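Local coordinates for protein glycogen synthase (Cyanobacterium sp. CLg1, PDB 6GNF) that belongs to the glycogen and starch synthase family of GT-B glycosyltransferases and holds adenosine-5'-diphosphate and a glycan in its interdomain cleft, at residues M198-I203 against A268-P273; E278-P283 against A291-V296; N23-S28 against T165-N170; I301-K306 against V523-P528. One frame throughout, in Å; residues are numbered along the deposited sequence.

Interaction 1. Residues M198-I203 against A268-P273. With AC1 (4,6-dideoxy-4-{[(1S,4R,5S,6S)-4,5,6-trihydroxy-3-(hydroxymethyl)cyclohex-2-en-1-yl]amino}-alpha-D-glucopyranose), chain D.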
# COMPACT_ATOMS: atom_id res chain seq x y z
N MET A 198 -12.57 -6.90 6.54
CA MET A 198 -12.01 -5.58 6.34
C MET A 198 -10.49 -5.75 6.40
O MET A 198 -9.94 -6.12 7.43
CB MET A 198 -12.51 -4.66 7.46
CG MET A 198 -12.45 -3.18 7.17
SD MET A 198 -13.53 -2.72 5.79
CE MET A 198 -12.29 -1.90 4.78
N LEU A 199 -9.82 -5.58 5.26
CA LEU A 199 -8.36 -5.66 5.23
C LEU A 199 -7.80 -4.26 5.17
O LEU A 199 -7.92 -3.57 4.16
CB LEU A 199 -7.87 -6.48 4.04
CG LEU A 199 -6.35 -6.67 3.92
CD1 LEU A 199 -5.75 -7.17 5.23
CD2 LEU A 199 -6.01 -7.63 2.80
N LEU A 200 -7.17 -3.85 6.26
CA LEU A 200 -6.66 -2.51 6.41
C LEU A 200 -5.20 -2.45 5.98
O LEU A 200 -4.37 -3.23 6.48
CB LEU A 200 -6.78 -2.07 7.87
CG LEU A 200 -6.09 -0.76 8.24
CD1 LEU A 200 -6.80 0.43 7.59
CD2 LEU A 200 -6.03 -0.60 9.76
N HIS A 201 -4.89 -1.57 5.04
CA HIS A 201 -3.51 -1.37 4.59
C HIS A 201 -2.89 -0.10 5.15
O HIS A 201 -1.68 -0.02 5.24
CB HIS A 201 -3.43 -1.32 3.07
CG HIS A 201 -3.92 -2.57 2.41
ND1 HIS A 201 -3.06 -3.53 1.92
CD2 HIS A 201 -5.17 -3.01 2.15
CE1 HIS A 201 -3.77 -4.52 1.40
NE2 HIS A 201 -5.06 -4.22 1.52
N ASN A 202 -3.72 0.89 5.49
CA ASN A 202 -3.23 2.17 5.99
C ASN A 202 -4.32 2.94 6.73
O ASN A 202 -5.30 3.37 6.11
CB ASN A 202 -2.72 3.03 4.83
CG ASN A 202 -1.76 4.13 5.30
OD1 ASN A 202 -1.95 4.76 6.34
ND2 ASN A 202 -0.72 4.35 4.54
N ILE A 203 -4.11 3.13 8.03
CA ILE A 203 -5.10 3.75 8.92
C ILE A 203 -5.14 5.27 8.80
O ILE A 203 -6.06 5.90 9.32
CB ILE A 203 -4.85 3.34 10.39
CG1 ILE A 203 -6.08 3.57 11.27
CG2 ILE A 203 -3.67 4.10 10.98
CD1 ILE A 203 -7.05 2.42 11.28
N ALA A 268 -11.84 -8.01 11.12
CA ALA A 268 -10.94 -6.95 10.70
C ALA A 268 -9.51 -7.46 10.77
O ALA A 268 -9.10 -8.03 11.77
CB ALA A 268 -11.12 -5.74 11.59
N LEU A 269 -8.78 -7.31 9.66
CA LEU A 269 -7.38 -7.72 9.57
C LEU A 269 -6.53 -6.57 9.10
O LEU A 269 -7.01 -5.59 8.51
CB LEU A 269 -7.23 -8.86 8.55
CG LEU A 269 -7.99 -10.16 8.78
CD1 LEU A 269 -7.80 -11.11 7.62
CD2 LEU A 269 -7.54 -10.82 10.07
N THR A 270 -5.22 -6.69 9.33
CA THR A 270 -4.27 -5.73 8.76
C THR A 270 -2.96 -6.42 8.36
O THR A 270 -2.84 -7.64 8.45
CB THR A 270 -4.06 -4.52 9.69
OG1 THR A 270 -3.36 -3.50 8.98
CG2 THR A 270 -3.31 -4.92 10.95
N VAL A 271 -1.98 -5.62 7.92
CA VAL A 271 -0.88 -6.16 7.13
C VAL A 271 0.44 -6.38 7.89
O VAL A 271 1.47 -6.64 7.28
CB VAL A 271 -0.67 -5.30 5.86
CG1 VAL A 271 -1.87 -5.45 4.93
CG2 VAL A 271 -0.45 -3.83 6.20
N SER A 272 0.38 -6.33 9.22
CA SER A 272 1.46 -6.85 10.09
C SER A 272 0.98 -6.90 11.55
O SER A 272 0.18 -6.05 11.97
CB SER A 272 2.74 -6.01 10.00
OG SER A 272 2.64 -4.82 10.75
N PRO A 273 1.41 -7.93 12.31
CA PRO A 273 1.04 -8.03 13.73
C PRO A 273 1.43 -6.80 14.55
O PRO A 273 0.72 -6.43 15.47
CB PRO A 273 1.86 -9.22 14.24
CG PRO A 273 2.30 -9.97 13.04
CD PRO A 273 2.28 -9.03 11.87
C1 AC1 D . -3.17 3.96 -1.09
O2 AC1 D . -4.88 3.05 0.38
C2 AC1 D . -3.57 2.81 -0.17
C4A AC1 D . 1.64 -1.24 3.06
C3 AC1 D . -2.55 2.58 0.94
O3 AC1 D . -2.92 1.38 1.62
C4 AC1 D . -1.11 2.49 0.39
N4A AC1 D . -0.06 2.26 1.41
C5 AC1 D . -0.86 3.77 -0.41
O5 AC1 D . -1.80 3.86 -1.49
C6 AC1 D . 0.54 3.84 -1.02
C1B AC1 D . -0.02 1.14 2.36
C2B AC1 D . 1.15 1.19 3.38
O2B AC1 D . 1.89 2.41 3.34
C3B AC1 D . 2.22 0.13 3.25
O3B AC1 D . 3.00 0.10 4.44
O4 AC1 D . 2.74 -2.10 2.74
C5B AC1 D . 0.62 -1.24 1.95
C7B AC1 D . -0.07 -0.17 1.61
C6B AC1 D . 0.35 -2.53 1.23
O6B AC1 D . -0.08 -3.47 2.22
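The parallel strands carrying M198-L200 and A268-T270 are neighbours in the Rossmann-like sheet of the N-terminal GT-B domain, and the chain leaving them turns into the glycan pocket. A backbone ladder joins them: L269 N gives a nearly straight bond to M198 O (2.8 Å), and L269 O takes one from L200 N, also 2.8 Å long. The ladder then passes to a side chain, because the hydroxyl of T270 stands anti to its own amide nitrogen (chi1 -168°) and OG1 donates to L200 O at 2.7 Å, coming in from above the carbonyl plane. On the face that L199 and L269 share, L199 CD1 meets L269 CB at 4.0 Å and reaches on toward V271 CG1; M198, L200, A268 and T270 lie on the other.

Past the strands, H201 turns its imidazole to AC1. O6B lies in the ring plane, 3.0 Å from H201 ND1 and on a nearly straight hydrogen bond, while V271 CG1 sits obliquely to the ring, 3.8 Å from ND1. The other nitrogen, NE2, is bonded to N170 OD1, so the ring is held at both nitrogens and its rotation is fixed. On the other side of strand 195-200 runs strand 166-170, and strand 298-300 lies beside T270, while F275 of helix 273-281 packs on L200 and T270, and F262 of helix 257-264 on M198 and A268.

Interaction 2. Residues E278-P283 against A291-V296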
# COMPACT_ATOMS: atom_id res chain seq x y z
N GLU A 278 -0.05 -1.48 17.19
CA GLU A 278 0.03 -0.02 17.25
C GLU A 278 -1.35 0.61 17.13
O GLU A 278 -1.68 1.53 17.88
CB GLU A 278 0.92 0.53 16.13
CG GLU A 278 2.40 0.33 16.38
CD GLU A 278 3.26 0.67 15.18
OE1 GLU A 278 2.76 0.69 14.04
OE2 GLU A 278 4.46 0.92 15.41
N VAL A 279 -2.16 0.08 16.22
CA VAL A 279 -3.48 0.65 15.95
C VAL A 279 -4.39 0.55 17.18
O VAL A 279 -5.10 1.50 17.49
CB VAL A 279 -4.14 -0.04 14.74
CG1 VAL A 279 -5.62 0.32 14.63
CG2 VAL A 279 -3.42 0.37 13.46
N THR A 280 -4.37 -0.60 17.85
CA THR A 280 -5.28 -0.83 18.97
C THR A 280 -4.76 -0.24 20.29
O THR A 280 -5.48 -0.26 21.29
CB THR A 280 -5.54 -2.34 19.17
OG1 THR A 280 -4.29 -3.03 19.27
CG2 THR A 280 -6.30 -2.90 18.00
N SER A 281 -3.52 0.25 20.31
CA SER A 281 -2.88 0.66 21.56
C SER A 281 -2.96 2.14 21.92
O SER A 281 -2.78 2.47 23.08
CB SER A 281 -1.41 0.28 21.55
OG SER A 281 -1.23 -1.12 21.51
N SER A 282 -3.18 3.03 20.96
CA SER A 282 -3.29 4.46 21.29
C SER A 282 -3.93 5.29 20.18
O SER A 282 -3.89 4.90 19.01
CB SER A 282 -1.90 5.05 21.60
OG SER A 282 -1.12 5.25 20.44
N PRO A 283 -4.49 6.45 20.54
CA PRO A 283 -5.05 7.37 19.55
C PRO A 283 -4.07 7.79 18.46
O PRO A 283 -4.49 8.05 17.34
CB PRO A 283 -5.47 8.59 20.39
CG PRO A 283 -5.69 8.05 21.76
CD PRO A 283 -4.67 6.96 21.92
N ALA A 291 -9.98 2.74 19.66
CA ALA A 291 -11.02 2.14 20.49
C ALA A 291 -11.96 1.28 19.63
O ALA A 291 -12.35 0.19 20.04
CB ALA A 291 -11.80 3.21 21.24
N VAL A 292 -12.29 1.75 18.44
CA VAL A 292 -13.09 0.94 17.52
C VAL A 292 -12.35 -0.35 17.16
O VAL A 292 -12.94 -1.43 17.22
CB VAL A 292 -13.46 1.73 16.25
CG1 VAL A 292 -14.16 0.82 15.25
CG2 VAL A 292 -14.34 2.92 16.59
N ALA A 293 -11.07 -0.25 16.82
CA ALA A 293 -10.26 -1.42 16.48
C ALA A 293 -10.18 -2.41 17.64
O ALA A 293 -10.34 -3.62 17.42
CB ALA A 293 -8.87 -0.99 16.05
N ARG A 294 -9.96 -1.90 18.86
CA ARG A 294 -10.00 -2.73 20.07
C ARG A 294 -11.34 -3.42 20.26
O ARG A 294 -11.40 -4.58 20.61
CB ARG A 294 -9.76 -1.89 21.32
CG ARG A 294 -8.31 -1.63 21.62
CD ARG A 294 -8.15 -1.16 23.05
NE ARG A 294 -8.88 0.07 23.36
CZ ARG A 294 -8.46 1.31 23.10
NH1 ARG A 294 -7.29 1.53 22.50
NH2 ARG A 294 -9.22 2.35 23.43
N ASP A 295 -12.41 -2.64 20.13
CA ASP A 295 -13.76 -3.15 20.29
C ASP A 295 -14.03 -4.31 19.34
O ASP A 295 -14.53 -5.36 19.75
CB ASP A 295 -14.76 -2.02 20.04
CG ASP A 295 -16.20 -2.44 20.22
OD1 ASP A 295 -16.50 -3.24 21.14
OD2 ASP A 295 -17.05 -1.96 19.43
N VAL A 296 -13.65 -4.14 18.08
CA VAL A 296 -13.94 -5.12 17.04
C VAL A 296 -12.90 -6.25 17.02
O VAL A 296 -13.23 -7.37 16.63
CB VAL A 296 -14.03 -4.40 15.68
CG1 VAL A 296 -13.88 -5.36 14.50
CG2 VAL A 296 -15.35 -3.65 15.59
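V279 makes the first touch in sequence order: its CG1 methyl, anti to the backbone N (chi1 168°), lies 3.8 Å from the CB of A293 on the neighbouring helix. This is a short helix-to-helix contact in the N-terminal domain, made by helices 273-281 and 290-296, which are joined by a brief connection; segments 278-283 and 291-296 bury about 205 Å² between them.

T280, next along, does most of the work. Its CG2 is 3.7 Å from A293 CB, so the small alanine is met by two methyls, one each from V279 and T280. Its CB packs at 3.8 Å against R294 CG, while its hydroxyl OG1 turns back to A276 O in its own helix. The T280 carbonyl oxygen faces the arginine. R294 lies with CG 3.2 Å from T280 O, bends at chi3 (-59°), and brings NH1 round to donate to that same oxygen at 2.8 Å. The oxygen sits at the edge of the guanidinium, close to its plane, whereas NH1 stands well above the plane of the carbonyl. One face of the guanidinium rests over A291 CA, a turn earlier in the arginine's own helix. S281 only brushes the rim of the contact, and its hydroxyl bonds to H277 O.

NH1 also forms a salt bridge with D290 OD2, so a carboxylate and a carbonyl share one nitrogen. The carbonyl, near the C-terminal end of helix 273-281, probably carries extra partial negative charge that would favour the cationic arginine beside it, on a contact whose polar side is exposed and whose V279-A293 side is buried.

Interaction 3. Residues N23-S28 against T165-N170; sequences NICFVS and TIFVCN. With SO4 (sulfate ion), chain H.
V27 O is gripped twice by N170. The backbone N reaches it at 3.1 Å, nearly along the C=O axis, and the side-chain ND2 at 3.0 Å from well above the carbonyl plane, with the oxygen lying in the plane of the N170 amide. These are central parallel strands of the Rossmann-like sheet in the N-terminal GT-B domain, and four more backbone bonds run from N23 to V168, ending with V27 N to V168 O at 2.8 Å. The N170 amide is held by ND2 at one end and, through OD1, by H201 at the other.

On the face bearing I24, F26 and V168, the CB of V168 stands 4.1 Å from the centroid of the F26 ring, a CH-pi contact over the ring face, while ND2 of N170 lies at the edge of that ring. With V168 CG1 anti to the backbone N (chi1 -178°) and facing F26, CG2 is left to meet I24 CG2, 3.8 Å off; F536 of helix 526-540 covers this pair. Across the sheet, T165 CG2 sits over the centre of the F167 ring, and C25 SG approaches that ring obliquely, 4.0 Å from F167 CD1. At the start of the strand, N23 ND2 donates to O3 of a sulfate ion, probably from the crystallisation liquor, at 2.9 Å.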
# COMPACT_ATOMS: atom_id res chain seq x y z
N ASN A 23 -14.51 -19.48 -1.62
CA ASN A 23 -14.85 -18.47 -2.62
C ASN A 23 -14.48 -17.11 -2.05
O ASN A 23 -15.07 -16.66 -1.08
CB ASN A 23 -16.34 -18.52 -2.91
CG ASN A 23 -16.78 -19.85 -3.52
OD1 ASN A 23 -16.17 -20.33 -4.46
ND2 ASN A 23 -17.83 -20.43 -2.97
N ILE A 24 -13.48 -16.47 -2.65
CA ILE A 24 -12.94 -15.22 -2.12
C ILE A 24 -13.00 -14.14 -3.18
O ILE A 24 -12.43 -14.28 -4.25
CB ILE A 24 -11.49 -15.39 -1.65
CG1 ILE A 24 -11.36 -16.63 -0.75
CG2 ILE A 24 -11.02 -14.16 -0.90
CD1 ILE A 24 -9.94 -17.06 -0.52
N CYS A 25 -13.65 -13.03 -2.84
CA CYS A 25 -13.81 -11.90 -3.75
C CYS A 25 -13.12 -10.67 -3.16
O CYS A 25 -13.59 -10.12 -2.17
CB CYS A 25 -15.29 -11.64 -3.98
SG CYS A 25 -15.63 -10.26 -5.08
N PHE A 26 -11.97 -10.29 -3.73
CA PHE A 26 -11.21 -9.11 -3.27
C PHE A 26 -11.75 -7.88 -3.95
O PHE A 26 -11.92 -7.87 -5.18
CB PHE A 26 -9.73 -9.23 -3.63
CG PHE A 26 -8.94 -10.10 -2.70
CD1 PHE A 26 -9.06 -11.47 -2.74
CD2 PHE A 26 -8.06 -9.54 -1.79
CE1 PHE A 26 -8.33 -12.27 -1.88
CE2 PHE A 26 -7.32 -10.33 -0.93
CZ PHE A 26 -7.45 -11.70 -0.98
N VAL A 27 -12.00 -6.83 -3.17
CA VAL A 27 -12.50 -5.60 -3.73
C VAL A 27 -11.50 -4.49 -3.38
O VAL A 27 -11.10 -4.35 -2.23
CB VAL A 27 -13.90 -5.27 -3.18
CG1 VAL A 27 -14.53 -4.12 -3.94
CG2 VAL A 27 -14.80 -6.50 -3.27
N SER A 28 -11.06 -3.75 -4.39
CA SER A 28 -10.14 -2.65 -4.15
C SER A 28 -10.15 -1.65 -5.29
O SER A 28 -10.70 -1.91 -6.35
CB SER A 28 -8.70 -3.15 -3.95
OG SER A 28 -8.13 -3.69 -5.10
N THR A 165 -19.75 -16.62 -0.32
CA THR A 165 -18.60 -15.83 -0.71
C THR A 165 -18.07 -15.02 0.46
O THR A 165 -18.84 -14.54 1.27
CB THR A 165 -19.00 -14.89 -1.86
OG1 THR A 165 -19.30 -15.70 -3.01
CG2 THR A 165 -17.87 -13.91 -2.19
N ILE A 166 -16.74 -14.92 0.54
CA ILE A 166 -16.07 -14.03 1.47
C ILE A 166 -15.62 -12.80 0.69
O ILE A 166 -14.77 -12.91 -0.20
CB ILE A 166 -14.85 -14.71 2.12
CG1 ILE A 166 -15.29 -15.91 2.95
CG2 ILE A 166 -14.09 -13.73 3.01
CD1 ILE A 166 -14.16 -16.80 3.39
N PHE A 167 -16.15 -11.64 1.03
CA PHE A 167 -15.72 -10.38 0.44
C PHE A 167 -14.55 -9.81 1.25
O PHE A 167 -14.70 -9.53 2.43
CB PHE A 167 -16.86 -9.36 0.43
CG PHE A 167 -17.97 -9.69 -0.53
CD1 PHE A 167 -17.87 -9.34 -1.87
CD2 PHE A 167 -19.11 -10.35 -0.10
CE1 PHE A 167 -18.89 -9.65 -2.76
CE2 PHE A 167 -20.13 -10.65 -0.98
CZ PHE A 167 -20.02 -10.30 -2.31
N VAL A 168 -13.41 -9.61 0.60
CA VAL A 168 -12.27 -8.94 1.24
C VAL A 168 -12.23 -7.49 0.77
O VAL A 168 -11.95 -7.19 -0.40
CB VAL A 168 -10.94 -9.64 0.92
CG1 VAL A 168 -9.79 -8.96 1.64
CG2 VAL A 168 -11.00 -11.10 1.35
N CYS A 169 -12.59 -6.59 1.68
CA CYS A 169 -12.65 -5.16 1.41
C CYS A 169 -11.32 -4.52 1.78
O CYS A 169 -10.94 -4.50 2.95
CB CYS A 169 -13.76 -4.53 2.23
SG CYS A 169 -15.32 -5.43 2.04
N ASN A 170 -10.63 -3.99 0.78
CA ASN A 170 -9.32 -3.39 0.99
C ASN A 170 -9.44 -1.90 1.21
O ASN A 170 -9.94 -1.18 0.36
CB ASN A 170 -8.43 -3.70 -0.21
CG ASN A 170 -8.07 -5.16 -0.28
OD1 ASN A 170 -7.13 -5.62 0.35
ND2 ASN A 170 -8.85 -5.92 -1.05
S SO4 H . -20.40 -23.33 -3.04
O1 SO4 H . -21.37 -22.22 -2.95
O2 SO4 H . -20.00 -23.73 -1.67
O3 SO4 H . -19.20 -22.90 -3.80
O4 SO4 H . -21.04 -24.46 -3.75

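Interaction 4. Residues I301-K306 against V523-P528; sequences ITNGTK and VSWKKP. With AC1 (4,6-dideoxy-4-{[(1S,4R,5S,6S)-4,5,6-trihydroxy-3-(hydroxymethyl)cyclohex-2-en-1-yl]amino}-alpha-D-glucopyranose), chain D.
G304 and W525 bring their CA atoms to 4.4 Å, and beside them T305 N donates to V523 O at 2.9 Å, in the carbonyl plane but bent to 130° at the hydrogen. With no side chain in the way, G304 CA comes close to V523 O and lies over the six-membered ring of W525, 4.0 Å from its centroid, in a CH-pi contact. The indole lies flat under the G304-T305 peptide: G304 N and T305 N both stand over the same face, and W525 CZ2 is 3.3 Å from G304 O.

In the fold, this is the loop after strand 298-300 meeting the start of helix 526-540, the C-terminal helix that in GT-B enzymes crosses back to the N-terminal domain. S524 OG, also bonded to D522 OD1, takes a weak capping bond from K526 N as the chain enters that helix. Further along, P528 CB presses on T302 O (3.4 Å) and on I301 CG2 (3.7 Å). N303 CG lies anti to the carbonyl carbon (chi1 -73°), which lays the amide alongside the indole, OD1 of N303 3.5 Å from W525 CH2 and the two planes 52° apart, while N303 ND2 donates to O6B of AC1 at 2.8 Å.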
# COMPACT_ATOMS: atom_id res chain seq x y z
N ILE A 301 -1.36 -9.79 9.70
CA ILE A 301 -0.63 -10.81 8.96
C ILE A 301 0.36 -10.10 8.06
O ILE A 301 -0.04 -9.34 7.19
CB ILE A 301 -1.57 -11.67 8.10
CG1 ILE A 301 -2.58 -12.40 8.98
CG2 ILE A 301 -0.76 -12.68 7.29
CD1 ILE A 301 -3.66 -13.12 8.20
N THR A 302 1.64 -10.35 8.26
CA THR A 302 2.70 -9.69 7.50
C THR A 302 2.61 -10.01 6.02
O THR A 302 2.58 -11.18 5.64
CB THR A 302 4.08 -10.12 8.03
OG1 THR A 302 4.19 -9.75 9.41
CG2 THR A 302 5.22 -9.45 7.26
N ASN A 303 2.61 -8.97 5.17
CA ASN A 303 2.58 -9.16 3.72
C ASN A 303 3.77 -9.97 3.27
O ASN A 303 4.87 -9.81 3.79
CB ASN A 303 2.63 -7.83 2.96
CG ASN A 303 1.34 -7.04 3.04
OD1 ASN A 303 0.26 -7.59 3.28
ND2 ASN A 303 1.45 -5.74 2.81
N GLY A 304 3.55 -10.83 2.28
CA GLY A 304 4.63 -11.39 1.49
C GLY A 304 4.74 -10.60 0.20
O GLY A 304 4.22 -9.48 0.08
N THR A 305 5.42 -11.19 -0.77
CA THR A 305 5.59 -10.56 -2.07
C THR A 305 5.84 -11.62 -3.15
O THR A 305 6.27 -12.73 -2.86
CB THR A 305 6.76 -9.58 -2.01
OG1 THR A 305 6.84 -8.86 -3.25
CG2 THR A 305 8.08 -10.29 -1.76
N LYS A 306 5.52 -11.27 -4.39
CA LYS A 306 5.81 -12.12 -5.53
C LYS A 306 7.28 -12.07 -5.85
O LYS A 306 7.91 -11.03 -5.72
CB LYS A 306 5.04 -11.68 -6.77
CG LYS A 306 3.64 -12.23 -6.85
CD LYS A 306 2.89 -11.64 -8.04
CE LYS A 306 3.44 -12.15 -9.35
NZ LYS A 306 2.49 -11.95 -10.45
N VAL A 523 10.21 -14.56 1.88
CA VAL A 523 9.23 -13.48 1.99
C VAL A 523 8.10 -13.64 0.96
O VAL A 523 7.48 -12.66 0.56
CB VAL A 523 9.91 -12.09 1.85
CG1 VAL A 523 10.80 -11.82 3.04
CG2 VAL A 523 10.72 -11.99 0.57
N SER A 524 7.88 -14.87 0.49
CA SER A 524 6.81 -15.14 -0.47
C SER A 524 5.46 -15.12 0.22
O SER A 524 5.37 -15.00 1.46
CB SER A 524 7.02 -16.49 -1.13
OG SER A 524 6.82 -17.53 -0.19
N TRP A 525 4.39 -15.23 -0.58
CA TRP A 525 3.03 -15.24 -0.06
C TRP A 525 2.60 -16.57 0.58
O TRP A 525 1.55 -16.65 1.19
CB TRP A 525 2.05 -14.85 -1.17
CG TRP A 525 1.94 -13.39 -1.32
CD1 TRP A 525 2.43 -12.63 -2.34
CD2 TRP A 525 1.34 -12.48 -0.39
NE1 TRP A 525 2.15 -11.30 -2.11
CE2 TRP A 525 1.48 -11.18 -0.93
CE3 TRP A 525 0.68 -12.64 0.83
CZ2 TRP A 525 1.00 -10.05 -0.28
CZ3 TRP A 525 0.19 -11.51 1.47
CH2 TRP A 525 0.36 -10.23 0.91
N LYS A 526 3.43 -17.60 0.44
CA LYS A 526 3.10 -18.96 0.87
C LYS A 526 2.59 -19.04 2.32
O LYS A 526 1.45 -19.45 2.56
CB LYS A 526 4.32 -19.85 0.67
CG LYS A 526 4.06 -21.34 0.56
CD LYS A 526 5.13 -21.99 -0.33
CE LYS A 526 5.78 -23.21 0.31
NZ LYS A 526 4.81 -24.30 0.60
N LYS A 527 3.41 -18.60 3.28
CA LYS A 527 3.05 -18.65 4.70
C LYS A 527 1.92 -17.70 5.11
O LYS A 527 1.06 -18.09 5.88
CB LYS A 527 4.26 -18.39 5.58
CG LYS A 527 5.27 -19.52 5.59
CD LYS A 527 6.59 -19.07 6.19
CE LYS A 527 7.72 -20.03 5.88
NZ LYS A 527 7.57 -21.32 6.61
N PRO A 528 2.00 -16.43 4.69
CA PRO A 528 0.90 -15.55 5.06
C PRO A 528 -0.44 -15.94 4.42
O PRO A 528 -1.46 -15.88 5.10
CB PRO A 528 1.36 -14.16 4.59
CG PRO A 528 2.52 -14.39 3.70
CD PRO A 528 3.14 -15.67 4.15
C1 AC1 D . -3.17 3.96 -1.09
O2 AC1 D . -4.88 3.05 0.38
C2 AC1 D . -3.57 2.81 -0.17
C4A AC1 D . 1.64 -1.24 3.06
C3 AC1 D . -2.55 2.58 0.94
O3 AC1 D . -2.92 1.38 1.62
C4 AC1 D . -1.11 2.49 0.39
N4A AC1 D . -0.06 2.26 1.41
C5 AC1 D . -0.86 3.77 -0.41
O5 AC1 D . -1.80 3.86 -1.49
C6 AC1 D . 0.54 3.84 -1.02
C1B AC1 D . -0.02 1.14 2.36
C2B AC1 D . 1.15 1.19 3.38
O2B AC1 D . 1.89 2.41 3.34
C3B AC1 D . 2.22 0.13 3.25
O3B AC1 D . 3.00 0.10 4.44
O4 AC1 D . 2.74 -2.10 2.74
C5B AC1 D . 0.62 -1.24 1.95
C7B AC1 D . -0.07 -0.17 1.61
C6B AC1 D . 0.35 -2.53 1.23
O6B AC1 D . -0.08 -3.47 2.22

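How the interactions relate
Interactions 1 and 4 line the glycan pocket, and interaction 3 backs it through N170; interaction 2 lies behind, where the side chain of V279 is about 11 Å from AC1. Strand pairing links interactions 3 and 1, with L199 N 2.8 Å from C169 O, and N170 supports H201 from the second shell, H201 NE2 lying 2.8 Å from N170 OD1. The next strand leads into interaction 4, where T270 O lies 2.9 Å from I301 N. H201 of interaction 1 and N303 of interaction 4 share one ligand oxygen, O6B of AC1. Interaction 2 joins interaction 1 through apolar packing, A268 CB to V296 CG1 at 4.0 Å, but touches neither interaction 3 nor interaction 4.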